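Sulfate transporter 4.1, chloroplastic (Arabidopsis thaliana, PDB 7LHV) moves sulfate across a membrane together with protons, as a member of the SLC26/SulP transporter family, and may help regulate sulfate assimilation. Local coordinates at residues S205-G211 with L464-S469; T213-I218 with G444-Y448; S236-V240 with T472-I477. All coordinates share one frame; numbering follows the deposited sequence.

Followed from the N terminus, helix 206-229 supplies the first half of two contacts in succession, Ser205-Gly211 for contact 1 and Thr213-Ile218 for contact 2; the start of helix 239-249 then supplies that of contact 3. Much later the partners arrive in another order. The loop at 444-448 closes contact 2, helix 459-474 closes contact 1, and the end of that helix with the turn beyond it closes contact 3. Contact 2 is therefore nested inside the long loop closed by contact 1, whereas contact 3 crosses both. The three tie two sequence-distant groups of helices into one bundle, and Ala215, on the helix segment of contact 2, packs on Ser469 of contact 1 and Thr472 of contact 3.

Contact 1 of 3, residues S205-G211 with L464-S469; sequences SHSVISG and LWTITS
Trp465 lays one face of its indole over Gly211 and turns its nitrogen edge to Ser210, and thus meets two successive residues of helix 206-229. Gly211 CA stands 3.7 Å from the centroid of the five-membered ring, a CH-pi contact over the face. Trp465 NE1 donates to Ser210 OG at 3.1 Å; the hydroxyl lies almost in the ring plane, although the bond is bent (146° at the hydrogen). With CG swung anti to the backbone N (chi1 -174°), the indole is carried across to Ser210 and Gly211, and its CD1 comes obliquely upon Ser207 O.

Toward the start of helix 206-229, Val208 and Thr468 cross at about a right angle, Val208 CG2 lying 3.7 Å from Thr468 OG1. That hydroxyl is spent on its own helix, donating to Leu464 O at 2.8 Å from the face of the carbonyl opposite to Thr468 N. Leu464 CB meets Val208 CG2 more loosely, at 4.4 Å.

The lack of a side chain at Gly211 is consistent with the close approach: Gly211 CA is 4.4 Å from Ser469 CA, and the two segment axes, crossing at -34°, approach to 7.7 Å. Leucine in place of Trp465 would probably leave Ser210 OG without its indole donor and uncover the CA of Gly211. Val208 also touches a bound sphingosine phosphate, and Phe487 and Phe491 of helix 477-496 back Leu464. Chemically, a largely buried contact between two helices of the transporter's membrane domain is held here by one directed polar bond and a glycine–indole fit, while its threonine hydroxyl is satisfied within its own helix.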
# COMPACT_ATOMS: atom_id res chain seq x y z
N SER A 205 -7.00 7.49 -5.67
CA SER A 205 -7.20 8.44 -6.75
C SER A 205 -8.67 8.82 -6.86
O SER A 205 -9.57 8.05 -6.50
CB SER A 205 -6.72 7.85 -8.08
OG SER A 205 -7.51 6.75 -8.47
N HIS A 206 -8.92 10.03 -7.36
CA HIS A 206 -10.29 10.49 -7.51
C HIS A 206 -11.02 9.73 -8.61
O HIS A 206 -12.25 9.62 -8.57
CB HIS A 206 -10.32 11.99 -7.80
CG HIS A 206 -11.70 12.54 -7.98
ND1 HIS A 206 -12.64 12.54 -6.97
CD2 HIS A 206 -12.31 13.10 -9.05
CE1 HIS A 206 -13.76 13.08 -7.41
NE2 HIS A 206 -13.58 13.43 -8.68
N SER A 207 -10.29 9.20 -9.59
CA SER A 207 -10.93 8.41 -10.64
C SER A 207 -11.55 7.14 -10.07
O SER A 207 -12.65 6.74 -10.46
CB SER A 207 -9.92 8.07 -11.73
OG SER A 207 -9.24 9.23 -12.17
N VAL A 208 -10.84 6.49 -9.15
CA VAL A 208 -11.36 5.27 -8.52
C VAL A 208 -12.64 5.58 -7.75
O VAL A 208 -13.64 4.86 -7.86
CB VAL A 208 -10.28 4.65 -7.62
CG1 VAL A 208 -10.91 3.74 -6.60
CG2 VAL A 208 -9.28 3.89 -8.46
N ILE A 209 -12.62 6.66 -6.97
CA ILE A 209 -13.80 7.04 -6.19
C ILE A 209 -14.96 7.39 -7.12
O ILE A 209 -16.11 7.02 -6.86
CB ILE A 209 -13.46 8.20 -5.25
CG1 ILE A 209 -12.34 7.80 -4.30
CG2 ILE A 209 -14.69 8.63 -4.47
CD1 ILE A 209 -11.68 8.97 -3.62
N SER A 210 -14.68 8.12 -8.20
CA SER A 210 -15.73 8.50 -9.13
C SER A 210 -16.35 7.28 -9.81
O SER A 210 -17.57 7.19 -9.95
CB SER A 210 -15.18 9.46 -10.18
OG SER A 210 -16.17 9.77 -11.15
N GLY A 211 -15.52 6.32 -10.22
CA GLY A 211 -16.05 5.12 -10.84
C GLY A 211 -16.87 4.29 -9.87
O GLY A 211 -17.94 3.79 -10.22
N LEU A 464 -8.42 3.30 -14.95
CA LEU A 464 -8.77 3.03 -13.56
C LEU A 464 -10.26 3.25 -13.32
O LEU A 464 -10.93 2.43 -12.67
CB LEU A 464 -7.95 3.92 -12.63
CG LEU A 464 -6.52 3.49 -12.34
CD1 LEU A 464 -5.84 4.49 -11.42
CD2 LEU A 464 -6.51 2.10 -11.73
N TRP A 465 -10.80 4.35 -13.85
CA TRP A 465 -12.22 4.65 -13.68
C TRP A 465 -13.08 3.55 -14.28
O TRP A 465 -14.01 3.06 -13.65
CB TRP A 465 -12.53 6.00 -14.34
CG TRP A 465 -13.93 6.51 -14.12
CD1 TRP A 465 -14.34 7.38 -13.16
CD2 TRP A 465 -15.10 6.17 -14.88
NE1 TRP A 465 -15.68 7.61 -13.27
CE2 TRP A 465 -16.17 6.88 -14.32
CE3 TRP A 465 -15.34 5.34 -15.98
CZ2 TRP A 465 -17.47 6.79 -14.82
CZ3 TRP A 465 -16.62 5.25 -16.47
CH2 TRP A 465 -17.67 5.97 -15.89
N THR A 466 -12.76 3.14 -15.51
CA THR A 466 -13.56 2.13 -16.19
C THR A 466 -13.47 0.79 -15.48
O THR A 466 -14.49 0.11 -15.31
CB THR A 466 -13.10 1.99 -17.64
OG1 THR A 466 -13.16 3.27 -18.28
CG2 THR A 466 -13.99 1.02 -18.39
N ILE A 467 -12.27 0.39 -15.06
CA ILE A 467 -12.12 -0.90 -14.38
C ILE A 467 -12.90 -0.90 -13.07
O ILE A 467 -13.64 -1.85 -12.78
CB ILE A 467 -10.63 -1.21 -14.15
CG1 ILE A 467 -9.99 -1.73 -15.44
CG2 ILE A 467 -10.45 -2.21 -13.03
CD1 ILE A 467 -8.48 -1.79 -15.38
N THR A 468 -12.76 0.16 -12.27
CA THR A 468 -13.46 0.21 -11.00
C THR A 468 -14.97 0.21 -11.20
O THR A 468 -15.69 -0.52 -10.52
CB THR A 468 -13.03 1.44 -10.21
OG1 THR A 468 -11.60 1.50 -10.15
CG2 THR A 468 -13.58 1.38 -8.80
N SER A 469 -15.46 1.00 -12.16
CA SER A 469 -16.89 1.06 -12.41
C SER A 469 -17.43 -0.29 -12.86
O SER A 469 -18.45 -0.77 -12.35
CB SER A 469 -17.19 2.13 -13.45
OG SER A 469 -18.56 2.11 -13.83

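Contact 2 of 3, residues T213-I218 with G444-Y448; sequences TSASAI and GLVDY
Ser214 OG is gripped twice, from its own helix and from the loop opposite. It donates to Ser210 O one turn back, and it accepts from Asp447 N at 3.3 Å with a fairly straight N-H (160°). With OG beside the backbone N and anti to the carbonyl carbon (chi1 -54°), the serine can bond back to the preceding turn, and Asp447 N reaches the same oxygen from the loop. Asp447 offers its backbone here; its CB passes 4.1 Å from Ser214 OG, and its carboxylate leads away from 213-218, back along the same helix toward Ser210, on whose hydroxyl it packs without a bond.

The loop 444-448 links helix 431-443 to helix 448-457, and it lies against the flank of helix 206-229 in the membrane domain of this SLC26/SulP transporter. The polar bond thus fastens an inter-helix turn to a membrane helix belonging to a much earlier part of the chain. A sulfate ion lies about 4 Å from the side chain of Leu445, but its role is not established.

One helical turn beyond the serine, Ala217 CB touches two loop side chains, 3.6 Å from Leu445 CB and 3.7 Å from Val446 CG2. The same valine methyl reaches on to Ile218 CG1 at 4.1 Å, where the isoleucine and valine side chains cross at about a right angle. Thr213 approaches Leu445 with its methyl, CG2 to CB 4.3 Å, while its hydroxyl is bonded to Ile209 O. Ser214 also packs on Trp465 of helix 459-474; on another side of the helix Ser216 meets Leu154 and Leu157.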
# COMPACT_ATOMS: atom_id res chain seq x y z
N THR A 213 -18.47 5.40 -7.24
CA THR A 213 -19.70 6.13 -6.98
C THR A 213 -20.68 6.01 -8.14
O THR A 213 -21.89 5.87 -7.91
CB THR A 213 -19.39 7.59 -6.68
OG1 THR A 213 -18.50 7.67 -5.56
CG2 THR A 213 -20.66 8.36 -6.36
N SER A 214 -20.20 6.07 -9.38
CA SER A 214 -21.09 5.91 -10.52
C SER A 214 -21.71 4.52 -10.55
O SER A 214 -22.92 4.37 -10.79
CB SER A 214 -20.32 6.17 -11.82
OG SER A 214 -19.69 7.44 -11.78
N ALA A 215 -20.91 3.48 -10.31
CA ALA A 215 -21.45 2.13 -10.27
C ALA A 215 -22.45 1.97 -9.14
O ALA A 215 -23.49 1.33 -9.30
CB ALA A 215 -20.32 1.11 -10.14
N SER A 216 -22.15 2.56 -7.98
CA SER A 216 -23.09 2.51 -6.86
C SER A 216 -24.39 3.22 -7.20
O SER A 216 -25.47 2.77 -6.81
CB SER A 216 -22.46 3.13 -5.62
OG SER A 216 -21.41 2.32 -5.12
N ALA A 217 -24.32 4.34 -7.93
CA ALA A 217 -25.53 5.04 -8.32
C ALA A 217 -26.39 4.20 -9.26
O ALA A 217 -27.61 4.14 -9.11
CB ALA A 217 -25.17 6.37 -8.98
N ILE A 218 -25.75 3.53 -10.22
CA ILE A 218 -26.51 2.65 -11.12
C ILE A 218 -27.14 1.51 -10.34
O ILE A 218 -28.30 1.14 -10.57
CB ILE A 218 -25.61 2.14 -12.26
CG1 ILE A 218 -25.25 3.29 -13.20
CG2 ILE A 218 -26.31 1.05 -13.04
CD1 ILE A 218 -24.23 2.92 -14.24
N GLY A 444 -27.82 12.20 -10.52
CA GLY A 444 -26.70 13.11 -10.59
C GLY A 444 -25.37 12.53 -10.15
O GLY A 444 -24.34 13.17 -10.34
N LEU A 445 -25.38 11.34 -9.55
CA LEU A 445 -24.16 10.68 -9.12
C LEU A 445 -23.50 9.86 -10.22
O LEU A 445 -22.34 9.47 -10.06
CB LEU A 445 -24.44 9.78 -7.92
CG LEU A 445 -24.99 10.44 -6.66
CD1 LEU A 445 -25.12 9.42 -5.54
CD2 LEU A 445 -24.12 11.60 -6.23
N VAL A 446 -24.19 9.60 -11.33
CA VAL A 446 -23.59 8.89 -12.46
C VAL A 446 -22.73 9.91 -13.20
O VAL A 446 -23.22 10.64 -14.06
CB VAL A 446 -24.64 8.26 -13.37
CG1 VAL A 446 -23.97 7.47 -14.48
CG2 VAL A 446 -25.56 7.36 -12.56
N ASP A 447 -21.45 9.95 -12.86
CA ASP A 447 -20.59 11.07 -13.23
C ASP A 447 -19.74 10.70 -14.45
O ASP A 447 -18.53 10.48 -14.36
CB ASP A 447 -19.75 11.49 -12.03
CG ASP A 447 -18.99 12.77 -12.26
OD1 ASP A 447 -19.62 13.84 -12.27
OD2 ASP A 447 -17.76 12.70 -12.40
N TYR A 448 -20.41 10.64 -15.60
CA TYR A 448 -19.75 10.34 -16.86
C TYR A 448 -18.94 11.52 -17.40
O TYR A 448 -18.09 11.32 -18.27
CB TYR A 448 -20.77 9.91 -17.91
CG TYR A 448 -21.84 10.94 -18.18
CD1 TYR A 448 -22.96 11.04 -17.36
CD2 TYR A 448 -21.74 11.81 -19.25
CE1 TYR A 448 -23.94 11.98 -17.60
CE2 TYR A 448 -22.71 12.76 -19.49
CZ TYR A 448 -23.81 12.84 -18.66
OH TYR A 448 -24.78 13.78 -18.91

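Contact 3 of 3, residues S236-V240 with T472-I477; sequences SSKIV and TLFFGI
The Phe474 ring presents its edge to Val240: the valine methyl CG2 lies near the ring plane, 4.0 Å from Phe474 CD1. The phenylalanine starts out from its backbone pointing away from the other segment and then returns, its CG placed anti to the carbonyl carbon (chi1 -76°). Both residues are on the protein surface, so this pair forms the outer margin of the contact.

Further in, the backbone takes over. Ile239 N donates to Leu473 O at 3.3 Å. The donor nitrogen lies nearly in line with the carbonyl, with a C=O...N angle of 160°, while the bond bends somewhat at the hydrogen (150°). Each group comes from a helix end: Ile239 opens helix 239-249, whose N-cap position is Lys238, and Leu473 belongs to the last turn of helix 459-474. An N-H in a first turn and a carbonyl in a last turn lack the usual partners of a helix interior, so each can serve the other.

Beside this bond, Ile239 CG1 rests 3.4 Å from Leu473 CG, the two side chains crossing at a slant. Lys238 contributes its hydrocarbon part: CB lies 3.5 Å from Phe474 O, and the chain runs extended past that carbonyl until CE is 4.0 Å from Gly476 N. Ser237 OG abuts the end of Ile477, 3.3 Å from CD1.

Around the joint, helix 206-229 packs close, with Leu222 against Ile239 and Ile218 against Leu473. Helix 153-166 adds Asn161 beside Ser237, and Leu157 and Leu158 beside Ile477, where helix 477-496 begins.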
# COMPACT_ATOMS: atom_id res chain seq x y z
N SER A 236 -29.79 -7.93 -4.43
CA SER A 236 -28.36 -8.14 -4.65
C SER A 236 -27.72 -6.82 -5.03
O SER A 236 -28.40 -5.86 -5.42
CB SER A 236 -28.11 -9.20 -5.72
OG SER A 236 -28.42 -10.50 -5.23
N SER A 237 -26.39 -6.78 -4.92
CA SER A 237 -25.60 -5.62 -5.29
C SER A 237 -24.96 -5.75 -6.66
O SER A 237 -24.11 -4.94 -7.02
CB SER A 237 -24.52 -5.37 -4.23
OG SER A 237 -23.67 -4.31 -4.62
N LYS A 238 -25.34 -6.77 -7.43
CA LYS A 238 -24.80 -7.00 -8.76
C LYS A 238 -25.90 -6.82 -9.80
O LYS A 238 -27.07 -7.11 -9.54
CB LYS A 238 -24.20 -8.40 -8.88
CG LYS A 238 -23.27 -8.77 -7.74
CD LYS A 238 -22.85 -10.22 -7.83
CE LYS A 238 -21.93 -10.60 -6.68
NZ LYS A 238 -22.65 -10.58 -5.38
N ILE A 239 -25.52 -6.33 -10.98
CA ILE A 239 -26.50 -5.99 -12.00
C ILE A 239 -27.15 -7.23 -12.58
O ILE A 239 -28.36 -7.25 -12.85
CB ILE A 239 -25.86 -5.13 -13.10
CG1 ILE A 239 -25.28 -3.85 -12.49
CG2 ILE A 239 -26.87 -4.78 -14.17
CD1 ILE A 239 -26.29 -3.04 -11.72
N VAL A 240 -26.37 -8.29 -12.81
CA VAL A 240 -26.90 -9.47 -13.49
C VAL A 240 -28.03 -10.13 -12.71
O VAL A 240 -29.08 -10.40 -13.30
CB VAL A 240 -25.75 -10.44 -13.82
CG1 VAL A 240 -26.30 -11.71 -14.43
CG2 VAL A 240 -24.76 -9.78 -14.76
N THR A 472 -17.28 -2.92 -9.93
CA THR A 472 -18.31 -2.65 -8.94
C THR A 472 -19.70 -2.94 -9.48
O THR A 472 -20.58 -3.38 -8.74
CB THR A 472 -18.21 -1.21 -8.45
OG1 THR A 472 -16.87 -0.94 -8.04
CG2 THR A 472 -19.15 -0.97 -7.29
N LEU A 473 -19.92 -2.70 -10.78
CA LEU A 473 -21.22 -2.96 -11.37
C LEU A 473 -21.52 -4.46 -11.43
O LEU A 473 -22.60 -4.90 -11.01
CB LEU A 473 -21.28 -2.36 -12.77
CG LEU A 473 -22.62 -1.84 -13.27
CD1 LEU A 473 -23.07 -0.65 -12.45
CD2 LEU A 473 -22.53 -1.48 -14.74
N PHE A 474 -20.57 -5.25 -11.93
CA PHE A 474 -20.82 -6.67 -12.17
C PHE A 474 -20.53 -7.53 -10.95
O PHE A 474 -21.24 -8.51 -10.71
CB PHE A 474 -20.00 -7.15 -13.36
CG PHE A 474 -20.56 -6.70 -14.68
CD1 PHE A 474 -21.64 -7.35 -15.24
CD2 PHE A 474 -20.00 -5.63 -15.35
CE1 PHE A 474 -22.16 -6.94 -16.45
CE2 PHE A 474 -20.51 -5.22 -16.56
CZ PHE A 474 -21.59 -5.87 -17.11
N PHE A 475 -19.50 -7.20 -10.19
CA PHE A 475 -19.19 -7.90 -8.96
C PHE A 475 -19.70 -7.08 -7.78
O PHE A 475 -20.39 -6.07 -7.95
CB PHE A 475 -17.69 -8.17 -8.89
CG PHE A 475 -17.16 -8.94 -10.06
CD1 PHE A 475 -17.20 -10.32 -10.08
CD2 PHE A 475 -16.65 -8.28 -11.17
CE1 PHE A 475 -16.73 -11.03 -11.16
CE2 PHE A 475 -16.17 -8.99 -12.25
CZ PHE A 475 -16.21 -10.36 -12.25
N GLY A 476 -19.37 -7.50 -6.57
CA GLY A 476 -19.89 -6.84 -5.39
C GLY A 476 -19.31 -5.46 -5.18
O GLY A 476 -18.36 -5.02 -5.83
N ILE A 477 -19.92 -4.74 -4.24
CA ILE A 477 -19.37 -3.46 -3.80
C ILE A 477 -18.01 -3.67 -3.15
O ILE A 477 -17.06 -2.92 -3.39
CB ILE A 477 -20.35 -2.75 -2.85
CG1 ILE A 477 -21.47 -2.08 -3.63
CG2 ILE A 477 -19.62 -1.73 -1.99
CD1 ILE A 477 -22.68 -1.77 -2.79